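Long-range contact in guanine nucleotide exchange protein (Legionella pneumophila, PDB 1XSZ), which probably acts as a guanine nucleotide exchange factor for ADP-ribosylation factor (Arf) GTPases, with a capping domain over its Sec7 active site: residues Q299-I307 with T327-L335. Sequence-based numbering, arbitrary orientation.
Sequences QPGQTKESI and TYDYEVGDL
Gln302 and Asp329 bring the two backbones closest, with their CA atoms 6.3 Å apart. Ile307 and Leu335 form a second close pair, each in the first turns of a helix. Between strand 295-300 and helix 306-315 the chain makes a type II beta turn from Thr303 to Ser306. Tyr330 reaches into this connection. Its CG lies anti to its own carbonyl carbon (chi1 -50°), which sends the ring toward residues 300-303. Tyr330 OH donates to Gly301 O at 2.6 Å, in the carbonyl plane. The same hydroxyl accepts from a water that in turn accepts from Ile307 N, at the start of the helix. The phenol thus links the residue just after the strand, through water, to the first turn of helix 306-315. Pro300 slides past the Tyr330 side chain in the opposite direction, with Pro300 CG 3.5 Å from Tyr330 CD2. Asp329 CB sits over one ring face. Pro300 CG also meets Leu335 CD2 at 3.8 Å, and Ile307 CG1 packs on that same methyl. Ile307 CD1 runs out to Asp334 O, 3.2 Å away. A second water donates to Pro300 O and Asp329 OD2 and accepts from Thr327 OG1. That threonine oxygen also takes the N-H of Tyr330 at 2.9 Å, an ST motif in the loop before helix 332-351. Asp329 OD1 forms a salt bridge with Lys23, in helix 22-35 of the Sec7 domain. The contact joins a strand-to-helix connection of the antiparallel sheet to the start of helix 332-351, within the C-terminal Sec7-capping domain of RalF.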
ATOM      1  N   GLN A 299       5.199   7.838   7.649  1.00 12.52           N
ATOM      2  CA  GLN A 299       3.925   7.756   8.349  1.00 13.89           C
ATOM      3  C   GLN A 299       4.074   7.523   9.841  1.00 14.00           C
ATOM      4  O   GLN A 299       4.827   6.653  10.268  1.00 15.48           O
ATOM      5  CB  GLN A 299       3.083   6.620   7.759  1.00 14.88           C
ATOM      6  CG  GLN A 299       2.829   6.762   6.272  1.00 15.03           C
ATOM      7  CD  GLN A 299       2.217   5.523   5.650  1.00 15.51           C
ATOM      8  OE1 GLN A 299       2.339   4.416   6.179  1.00 18.33           O
ATOM      9  NE2 GLN A 299       1.576   5.699   4.504  1.00 13.60           N
ATOM     10  N   PRO A 300       3.357   8.301  10.654  1.00 14.76           N
ATOM     11  CA  PRO A 300       3.443   8.117  12.104  1.00 15.28           C
ATOM     12  C   PRO A 300       2.573   6.937  12.524  1.00 18.20           C
ATOM     13  O   PRO A 300       1.547   6.665  11.897  1.00 18.93           O
ATOM     14  CB  PRO A 300       2.918   9.440  12.651  1.00 17.11           C
ATOM     15  CG  PRO A 300       1.884   9.829  11.627  1.00 17.19           C
ATOM     16  CD  PRO A 300       2.552   9.488  10.309  1.00 15.47           C
ATOM     17  N   GLY A 301       2.990   6.239  13.577  1.00 19.28           N
ATOM     18  CA  GLY A 301       2.219   5.116  14.075  1.00 21.82           C
ATOM     19  C   GLY A 301       1.067   5.613  14.925  1.00 23.53           C
ATOM     20  O   GLY A 301       0.890   6.821  15.086  1.00 23.64           O
ATOM     21  N   GLN A 302       0.288   4.693  15.485  1.00 26.28           N
ATOM     22  CA  GLN A 302      -0.855   5.080  16.305  1.00 28.49           C
ATOM     23  C   GLN A 302      -0.499   5.471  17.739  1.00 29.32           C
ATOM     24  O   GLN A 302      -1.272   6.163  18.399  1.00 30.93           O
ATOM     25  CB  GLN A 302      -1.898   3.958  16.323  1.00 30.84           C
ATOM     26  CG  GLN A 302      -1.398   2.638  16.882  1.00 35.16           C
ATOM     27  CD  GLN A 302      -2.493   1.591  16.949  1.00 37.68           C
ATOM     28  OE1 GLN A 302      -3.489   1.762  17.654  1.00 40.35           O
ATOM     29  NE2 GLN A 302      -2.318   0.501  16.211  1.00 39.98           N
ATOM     30  N   THR A 303       0.664   5.036  18.219  1.00 30.23           N
ATOM     31  CA  THR A 303       1.088   5.353  19.582  1.00 30.88           C
ATOM     32  C   THR A 303       1.385   6.839  19.757  1.00 31.55           C
ATOM     33  O   THR A 303       1.750   7.526  18.803  1.00 31.55           O
ATOM     34  CB  THR A 303       2.346   4.555  19.990  1.00 30.92           C
ATOM     35  OG1 THR A 303       3.422   4.859  19.095  1.00 30.87           O
ATOM     36  CG2 THR A 303       2.064   3.061  19.959  1.00 31.20           C
ATOM     37  N   LYS A 304       1.233   7.326  20.984  1.00 31.62           N
ATOM     38  CA  LYS A 304       1.478   8.732  21.283  1.00 31.55           C
ATOM     39  C   LYS A 304       2.895   9.165  20.926  1.00 30.48           C
ATOM     40  O   LYS A 304       3.841   8.381  21.015  1.00 31.16           O
ATOM     41  CB  LYS A 304       1.216   9.018  22.766  1.00 34.03           C
ATOM     42  CG  LYS A 304      -0.252   8.993  23.170  1.00 37.03           C
ATOM     43  CD  LYS A 304      -0.855   7.600  23.060  1.00 39.04           C
ATOM     44  CE  LYS A 304      -2.306   7.596  23.515  1.00 40.50           C
ATOM     45  NZ  LYS A 304      -2.915   6.239  23.438  1.00 41.34           N
ATOM     46  N   GLU A 305       3.021  10.427  20.525  1.00 28.02           N
ATOM     47  CA  GLU A 305       4.293  11.030  20.144  1.00 26.53           C
ATOM     48  C   GLU A 305       4.819  10.553  18.795  1.00 23.36           C
ATOM     49  O   GLU A 305       5.870  11.008  18.343  1.00 22.39           O
ATOM     50  CB  GLU A 305       5.349  10.792  21.231  1.00 29.17           C
ATOM     51  CG  GLU A 305       4.962  11.361  22.590  1.00 33.70           C
ATOM     52  CD  GLU A 305       6.128  11.417  23.558  1.00 35.91           C
ATOM     53  OE1 GLU A 305       5.910  11.783  24.731  1.00 38.44           O
ATOM     54  OE2 GLU A 305       7.265  11.100  23.145  1.00 38.39           O
ATOM     55  N   SER A 306       4.091   9.642  18.153  1.00 20.58           N
ATOM     56  CA  SER A 306       4.494   9.136  16.844  1.00 18.78           C
ATOM     57  C   SER A 306       4.488  10.259  15.815  1.00 18.06           C
ATOM     58  O   SER A 306       5.338  10.301  14.929  1.00 16.79           O
ATOM     59  CB  SER A 306       3.550   8.025  16.377  1.00 18.99           C
ATOM     60  OG  SER A 306       3.755   6.833  17.114  1.00 20.13           O
ATOM     61  N   ILE A 307       3.522  11.163  15.932  1.00 18.10           N
ATOM     62  CA  ILE A 307       3.420  12.272  14.995  1.00 19.08           C
ATOM     63  C   ILE A 307       4.682  13.134  15.016  1.00 17.95           C
ATOM     64  O   ILE A 307       5.167  13.548  13.966  1.00 17.36           O
ATOM     65  CB  ILE A 307       2.173  13.140  15.294  1.00 20.40           C
ATOM     66  CG1 ILE A 307       2.003  14.198  14.203  1.00 24.13           C
ATOM     67  CG2 ILE A 307       2.296  13.788  16.663  1.00 22.50           C
ATOM     68  CD1 ILE A 307       0.670  14.910  14.247  1.00 26.41           C
ATOM     69  N   THR A 327      -3.770  10.229   8.059  1.00 16.26           N
ATOM     70  CA  THR A 327      -3.602   8.796   8.237  1.00 16.49           C
ATOM     71  C   THR A 327      -4.901   8.387   8.917  1.00 16.76           C
ATOM     72  O   THR A 327      -5.739   9.233   9.227  1.00 16.67           O
ATOM     73  CB  THR A 327      -2.426   8.422   9.167  1.00 16.92           C
ATOM     74  OG1 THR A 327      -2.687   8.904  10.488  1.00 18.11           O
ATOM     75  CG2 THR A 327      -1.117   8.996   8.644  1.00 17.53           C
ATOM     76  N   TYR A 328      -5.077   7.096   9.148  1.00 17.01           N
ATOM     77  CA  TYR A 328      -6.291   6.624   9.797  1.00 16.91           C
ATOM     78  C   TYR A 328      -6.450   7.243  11.186  1.00 17.59           C
ATOM     79  O   TYR A 328      -7.566   7.463  11.651  1.00 19.43           O
ATOM     80  CB  TYR A 328      -6.250   5.099   9.915  1.00 16.68           C
ATOM     81  CG  TYR A 328      -7.550   4.470  10.362  1.00 17.42           C
ATOM     82  CD1 TYR A 328      -8.674   4.485   9.536  1.00 16.33           C
ATOM     83  CD2 TYR A 328      -7.650   3.836  11.600  1.00 17.94           C
ATOM     84  CE1 TYR A 328      -9.868   3.878   9.927  1.00 16.77           C
ATOM     85  CE2 TYR A 328      -8.841   3.225  12.005  1.00 18.90           C
ATOM     86  CZ  TYR A 328      -9.942   3.250  11.161  1.00 18.29           C
ATOM     87  OH  TYR A 328     -11.119   2.629  11.528  1.00 19.25           O
ATOM     88  N   ASP A 329      -5.330   7.550  11.834  1.00 19.42           N
ATOM     89  CA  ASP A 329      -5.362   8.102  13.185  1.00 20.73           C
ATOM     90  C   ASP A 329      -5.171   9.612  13.310  1.00 21.68           C
ATOM     91  O   ASP A 329      -5.642  10.214  14.274  1.00 24.11           O
ATOM     92  CB  ASP A 329      -4.295   7.418  14.042  1.00 23.72           C
ATOM     93  CG  ASP A 329      -4.389   5.910  13.996  1.00 26.01           C
ATOM     94  OD1 ASP A 329      -5.425   5.369  14.427  1.00 27.42           O
ATOM     95  OD2 ASP A 329      -3.424   5.272  13.526  1.00 30.02           O
ATOM     96  N   TYR A 330      -4.488  10.224  12.349  1.00 20.14           N
ATOM     97  CA  TYR A 330      -4.219  11.659  12.434  1.00 20.29           C
ATOM     98  C   TYR A 330      -4.758  12.497  11.283  1.00 19.66           C
ATOM     99  O   TYR A 330      -4.586  12.147  10.118  1.00 17.75           O
ATOM    100  CB  TYR A 330      -2.709  11.883  12.540  1.00 21.46           C
ATOM    101  CG  TYR A 330      -2.049  11.051  13.612  1.00 25.13           C
ATOM    102  CD1 TYR A 330      -2.273  11.309  14.962  1.00 27.70           C
ATOM    103  CD2 TYR A 330      -1.215   9.987  13.274  1.00 26.00           C
ATOM    104  CE1 TYR A 330      -1.684  10.522  15.951  1.00 27.56           C
ATOM    105  CE2 TYR A 330      -0.623   9.197  14.251  1.00 26.96           C
ATOM    106  CZ  TYR A 330      -0.862   9.470  15.587  1.00 28.03           C
ATOM    107  OH  TYR A 330      -0.279   8.686  16.557  1.00 28.46           O
ATOM    108  N   GLU A 331      -5.388  13.618  11.627  1.00 19.94           N
ATOM    109  CA  GLU A 331      -5.936  14.534  10.633  1.00 18.89           C
ATOM    110  C   GLU A 331      -4.764  15.205   9.926  1.00 17.06           C
ATOM    111  O   GLU A 331      -3.690  15.372  10.509  1.00 16.78           O
ATOM    112  CB  GLU A 331      -6.814  15.589  11.309  1.00 22.89           C
ATOM    113  CG  GLU A 331      -7.795  15.010  12.316  1.00 28.44           C
ATOM    114  CD  GLU A 331      -8.727  16.055  12.900  1.00 31.73           C
ATOM    115  OE1 GLU A 331      -8.257  17.170  13.216  1.00 34.15           O
ATOM    116  OE2 GLU A 331      -9.930  15.757  13.052  1.00 34.16           O
ATOM    117  N   VAL A 332      -4.966  15.595   8.675  1.00 15.54           N
ATOM    118  CA  VAL A 332      -3.890  16.209   7.909  1.00 14.87           C
ATOM    119  C   VAL A 332      -3.365  17.483   8.578  1.00 15.24           C
ATOM    120  O   VAL A 332      -2.166  17.770   8.538  1.00 15.42           O
ATOM    121  CB  VAL A 332      -4.343  16.497   6.446  1.00 14.13           C
ATOM    122  CG1 VAL A 332      -5.308  17.676   6.396  1.00 16.46           C
ATOM    123  CG2 VAL A 332      -3.130  16.741   5.562  1.00 15.07           C
ATOM    124  N   GLY A 333      -4.255  18.237   9.213  1.00 15.49           N
ATOM    125  CA  GLY A 333      -3.828  19.455   9.875  1.00 16.00           C
ATOM    126  C   GLY A 333      -2.811  19.190  10.967  1.00 15.67           C
ATOM    127  O   GLY A 333      -1.884  19.976  11.161  1.00 17.14           O
ATOM    128  N   ASP A 334      -2.973  18.088  11.689  1.00 16.95           N
ATOM    129  CA  ASP A 334      -2.029  17.778  12.752  1.00 17.45           C
ATOM    130  C   ASP A 334      -0.664  17.405  12.178  1.00 15.97           C
ATOM    131  O   ASP A 334       0.366  17.737  12.759  1.00 15.66           O
ATOM    132  CB  ASP A 334      -2.583  16.670  13.649  1.00 21.94           C
ATOM    133  CG  ASP A 334      -3.797  17.127  14.442  1.00 25.34           C
ATOM    134  OD1 ASP A 334      -3.714  18.192  15.092  1.00 29.83           O
ATOM    135  OD2 ASP A 334      -4.830  16.430  14.415  1.00 32.23           O
ATOM    136  N   LEU A 335      -0.651  16.732  11.032  1.00 13.73           N
ATOM    137  CA  LEU A 335       0.611  16.359  10.392  1.00 14.58           C
ATOM    138  C   LEU A 335       1.329  17.613   9.894  1.00 13.08           C
ATOM    139  O   LEU A 335       2.545  17.743  10.025  1.00 12.65           O
ATOM    140  CB  LEU A 335       0.353  15.421   9.209  1.00 16.08           C
ATOM    141  CG  LEU A 335      -0.232  14.046   9.539  1.00 19.77           C
ATOM    142  CD1 LEU A 335      -0.625  13.321   8.257  1.00 21.52           C
ATOM    143  CD2 LEU A 335       0.793  13.249  10.314  1.00 21.53           C
TER
HETATM  144  O   HOH W   1      -1.350   6.958  11.922  1.00 27.68           O
HETATM  145  O   HOH W   2       1.475  10.685  17.814  1.00 30.11           O